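Local atomic coordinates of uncharacterized protein (Aeropyrum pernix, PDB entry 3P1Z), a protein that is uncharacterised but belongs to the tRNA-intron endonuclease family, and so may bind nucleic acid and cut introns from precursor tRNA. Residues Ala13-Gly18 with Val22-Cys27; Glu51-Ala56 with Glu74-Leu79. All coordinates share one frame; numbering follows the deposited sequence.

Both interactions lie in the region that matches the N-terminal domain of the tRNA-intron endonuclease family. Interaction 1 is a beta hairpin and interaction 2 joins two helices; their centres are about 11 Å apart. They follow one another along the chain but touch directly in space. Val22 makes the shortest of the contacts between them. Its CG2 lies 3.4 Å from Ala52 CB and 3.7 Å from Val75 CG2, so one methyl group reaches both helices. Leu17 adds a second point, with its CD1 3.7 Å from Leu79 CD2. The apolar face of the hairpin thus packs on the helix pair. No ligand or active-site residue is identified at either contact.

Interaction 1 of 2, residues Ala13-Gly18 with Val22-Cys27; sequences AAARLG and VFVEEC
Ala15 and Val22 meet on the buried face of the two strands. Ala15 CB lies 3.6 Å from Val22 CG1. Leu17 extends this apolar row, with its CD1 3.9 Å from Val22 CG2. Met63 touches all three side chains, and helix 68-79 lies against Leu17 and Val22. Backbone hydrogen bonds tie the strands together. Arg16 N gives to Phe23 O at 2.9 Å, and Phe23 N gives back to Arg16 O at 3.0 Å.

Strands 14-18 and 21-26 form an antiparallel beta hairpin at the edge of a small sheet. A classic beta bulge interrupts its register: Glu25 and Glu26 both stand opposite Ala14. Ala14 O accepts from Glu25 N at 2.8 Å and from Glu26 N at 3.2 Å. Ala14 N gives to Glu26 O. Just beyond, Cys27 is joined to Cys33 by a disulfide.

The other face is more open to solvent and carries Arg16 and Phe23. The CD2 side of the Phe23 ring stands over one face of the Arg16 guanidinium, toward its rim, with the planes steep at 72°. Arg16 NH1 makes a salt bridge with Glu25 OE2 at 2.6 Å. The oxygen lies in the guanidinium plane, but NH1 comes from above the carboxylate plane, 43° out of it. Arg16 CG sits between the backbone N and carbonyl carbon (chi1 80°), and the extended chain then carries the guanidinium across to strand 21-26.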
# COMPACT_ATOMS: atom_id res chain seq x y z
N ALA A 13 20.31 20.93 37.13
CA ALA A 13 21.71 20.51 36.94
C ALA A 13 22.31 21.08 35.65
O ALA A 13 21.59 21.39 34.70
CB ALA A 13 21.83 18.99 36.95
N ALA A 14 23.63 21.20 35.61
CA ALA A 14 24.32 21.84 34.49
C ALA A 14 25.52 21.03 33.99
O ALA A 14 26.32 20.54 34.79
CB ALA A 14 24.75 23.25 34.86
N ALA A 15 25.64 20.91 32.67
CA ALA A 15 26.56 19.95 32.06
C ALA A 15 27.31 20.49 30.85
O ALA A 15 26.79 21.30 30.09
CB ALA A 15 25.82 18.66 31.70
N ARG A 16 28.54 20.02 30.67
CA ARG A 16 29.37 20.44 29.55
C ARG A 16 29.49 19.32 28.54
O ARG A 16 29.39 18.14 28.89
CB ARG A 16 30.77 20.80 30.02
CG ARG A 16 31.63 19.58 30.23
CD ARG A 16 33.10 19.92 30.21
NE ARG A 16 33.89 18.80 30.69
CZ ARG A 16 34.22 18.60 31.97
NH1 ARG A 16 33.82 19.47 32.89
NH2 ARG A 16 34.94 17.54 32.32
N LEU A 17 29.74 19.67 27.29
CA LEU A 17 29.85 18.66 26.26
C LEU A 17 31.31 18.40 25.96
O LEU A 17 32.00 19.26 25.40
CB LEU A 17 29.14 19.11 24.99
CG LEU A 17 29.15 18.04 23.91
CD1 LEU A 17 28.45 16.79 24.43
CD2 LEU A 17 28.49 18.56 22.65
N GLY A 18 31.80 17.22 26.32
CA GLY A 18 33.15 16.82 25.97
C GLY A 18 33.22 16.12 24.63
O GLY A 18 32.20 15.84 24.00
N VAL A 22 28.62 13.68 27.74
CA VAL A 22 28.10 14.78 28.51
C VAL A 22 28.58 14.56 29.93
O VAL A 22 28.54 13.43 30.44
CB VAL A 22 26.57 14.81 28.49
CG1 VAL A 22 26.04 15.79 29.54
CG2 VAL A 22 26.08 15.19 27.11
N PHE A 23 29.06 15.63 30.53
CA PHE A 23 29.50 15.59 31.91
C PHE A 23 28.76 16.59 32.77
O PHE A 23 28.76 17.80 32.51
CB PHE A 23 31.02 15.78 32.04
CG PHE A 23 31.46 15.93 33.45
CD1 PHE A 23 30.93 15.09 34.40
CD2 PHE A 23 32.38 16.89 33.84
CE1 PHE A 23 31.29 15.21 35.74
CE2 PHE A 23 32.75 17.02 35.18
CZ PHE A 23 32.18 16.18 36.13
N VAL A 24 28.13 16.08 33.82
CA VAL A 24 27.44 16.94 34.77
C VAL A 24 28.44 17.63 35.71
O VAL A 24 29.25 16.98 36.37
CB VAL A 24 26.39 16.15 35.57
CG1 VAL A 24 25.69 17.05 36.58
CG2 VAL A 24 25.37 15.54 34.61
N GLU A 25 28.37 18.95 35.75
CA GLU A 25 29.27 19.73 36.60
C GLU A 25 28.58 20.28 37.87
O GLU A 25 29.24 20.44 38.90
CB GLU A 25 29.95 20.83 35.79
CG GLU A 25 30.73 20.29 34.59
CD GLU A 25 31.19 21.38 33.61
OE1 GLU A 25 30.33 22.07 33.03
OE2 GLU A 25 32.41 21.54 33.42
N GLU A 26 27.27 20.52 37.81
CA GLU A 26 26.55 21.09 38.96
C GLU A 26 25.18 20.43 39.19
O GLU A 26 24.38 20.31 38.26
CB GLU A 26 26.33 22.59 38.74
CG GLU A 26 27.55 23.48 38.94
CD GLU A 26 27.91 23.65 40.41
OE1 GLU A 26 27.01 23.50 41.28
OE2 GLU A 26 29.10 23.92 40.70
N CYS A 27 24.91 20.00 40.42
CA CYS A 27 23.58 19.48 40.76
C CYS A 27 22.82 20.45 41.66
O CYS A 27 23.24 20.72 42.79
CB CYS A 27 23.66 18.08 41.40
SG CYS A 27 24.11 16.72 40.26

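Interaction 2 of 2, residues Glu51-Ala56 with Glu74-Leu79; sequences EAAYQA and EVIAGL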
# COMPACT_ATOMS: atom_id res chain seq x y z
N GLU A 51 20.14 10.16 27.28
CA GLU A 51 19.55 10.67 28.50
C GLU A 51 19.87 12.16 28.64
O GLU A 51 19.09 12.93 29.21
CB GLU A 51 20.02 9.88 29.71
CG GLU A 51 19.13 10.07 30.91
CD GLU A 51 17.67 9.81 30.59
OE1 GLU A 51 17.39 8.98 29.71
OE2 GLU A 51 16.79 10.44 31.22
N ALA A 52 21.00 12.55 28.07
CA ALA A 52 21.53 13.90 28.18
C ALA A 52 20.83 14.84 27.22
O ALA A 52 20.57 16.00 27.53
CB ALA A 52 23.03 13.88 27.90
N ALA A 53 20.54 14.32 26.03
CA ALA A 53 19.74 15.04 25.07
C ALA A 53 18.32 15.15 25.61
O ALA A 53 17.67 16.18 25.44
CB ALA A 53 19.74 14.33 23.72
N TYR A 54 17.86 14.10 26.29
CA TYR A 54 16.49 14.08 26.80
C TYR A 54 16.29 15.13 27.86
O TYR A 54 15.46 16.02 27.72
CB TYR A 54 16.12 12.73 27.41
CG TYR A 54 14.76 12.75 28.08
CD1 TYR A 54 13.69 13.40 27.49
CD2 TYR A 54 14.54 12.12 29.30
CE1 TYR A 54 12.45 13.43 28.09
CE2 TYR A 54 13.30 12.14 29.91
CZ TYR A 54 12.26 12.78 29.29
OH TYR A 54 11.01 12.81 29.88
N GLN A 55 17.07 15.01 28.93
CA GLN A 55 16.90 15.90 30.08
C GLN A 55 17.11 17.36 29.64
O GLN A 55 16.54 18.27 30.23
CB GLN A 55 17.80 15.46 31.25
CG GLN A 55 17.42 14.08 31.84
CD GLN A 55 16.24 14.13 32.82
OE1 GLN A 55 15.58 15.15 32.95
NE2 GLN A 55 15.99 13.02 33.50
N ALA A 56 17.89 17.58 28.58
CA ALA A 56 17.92 18.89 27.94
C ALA A 56 16.51 19.31 27.49
O ALA A 56 15.98 20.33 27.94
CB ALA A 56 18.90 18.89 26.77
N GLU A 74 22.31 20.05 20.62
CA GLU A 74 23.75 20.23 20.79
C GLU A 74 24.44 18.91 21.09
O GLU A 74 25.39 18.52 20.42
CB GLU A 74 24.05 21.24 21.91
CG GLU A 74 25.47 21.81 21.86
CD GLU A 74 25.80 22.67 23.07
OE1 GLU A 74 25.01 23.59 23.38
OE2 GLU A 74 26.85 22.43 23.70
N VAL A 75 23.95 18.25 22.12
CA VAL A 75 24.40 16.91 22.43
C VAL A 75 24.20 16.04 21.19
O VAL A 75 25.14 15.38 20.73
CB VAL A 75 23.64 16.36 23.65
CG1 VAL A 75 24.02 14.92 23.95
CG2 VAL A 75 23.89 17.25 24.87
N ILE A 76 22.99 16.08 20.64
CA ILE A 76 22.62 15.22 19.52
C ILE A 76 23.55 15.32 18.33
O ILE A 76 24.14 14.34 17.89
CB ILE A 76 21.20 15.52 19.03
CG1 ILE A 76 20.17 14.90 19.97
CG2 ILE A 76 21.02 14.98 17.63
CD1 ILE A 76 18.75 15.18 19.56
N ALA A 77 23.68 16.53 17.78
CA ALA A 77 24.61 16.74 16.70
C ALA A 77 26.01 16.41 17.21
O ALA A 77 26.73 15.60 16.62
CB ALA A 77 24.55 18.18 16.21
N GLY A 78 26.36 17.01 18.34
CA GLY A 78 27.72 16.98 18.83
C GLY A 78 28.30 15.59 18.91
O GLY A 78 29.40 15.34 18.39
N LEU A 79 27.54 14.69 19.54
CA LEU A 79 28.00 13.34 19.83
C LEU A 79 27.74 12.39 18.66
O LEU A 79 28.10 11.21 18.72
CB LEU A 79 27.32 12.83 21.11
CG LEU A 79 27.64 13.64 22.37
CD1 LEU A 79 26.91 13.12 23.60
CD2 LEU A 79 29.14 13.66 22.64
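Val75 CG1 is anti to the backbone N (chi1 176°), and this branch reaches across to Ala52 and Ala53. Ile76 takes a different turn: its CG1 stands beside the backbone N (chi1 -78°) and swings back to the Ala53 methyl. Val75 meets both alanines; Ile76 meets Ala53 alone. Val75 CG1 sits 4.2 Å from Ala52 CB and 4.3 Å from Ala53 CB. It also comes within 4.1 Å of Ala53 N, so it lies against the backbone as well as the methyl groups. Ile76 CG1 meets Ala53 CB at 3.8 Å. Ala53 is thus touched by both residues of the other helix.

The segments run nearly antiparallel, at 155° between their directions, with their axes 8.9 Å apart at the closest point. The nearest backbone pair is Ala53 and Val75, with 5.7 Å between their CA atoms. Small alanines on one helix face branched side chains on the other, and the two sides bury similar areas.

The four touching residues are buried. Phe90 of helix 83-95 covers Ala53, and Ala86 of the same helix touches Ile76. Ile76 and Ala77 also pack on apolar side chains of a neighbouring subunit. A transmembrane helix is predicted over 69-90, but here that range is split between helices 68-79 and 83-95.

The Glu51 carboxylate is engaged away from this contact: it forms a salt bridge with Arg93 and a hydrogen bond with Tyr89. The side-chain contacts between the segments are all apolar, a fit of methyl and methylene groups in a buried place. Its cohesion should come from close packing and the exclusion of water, with no directional bond between the two segments.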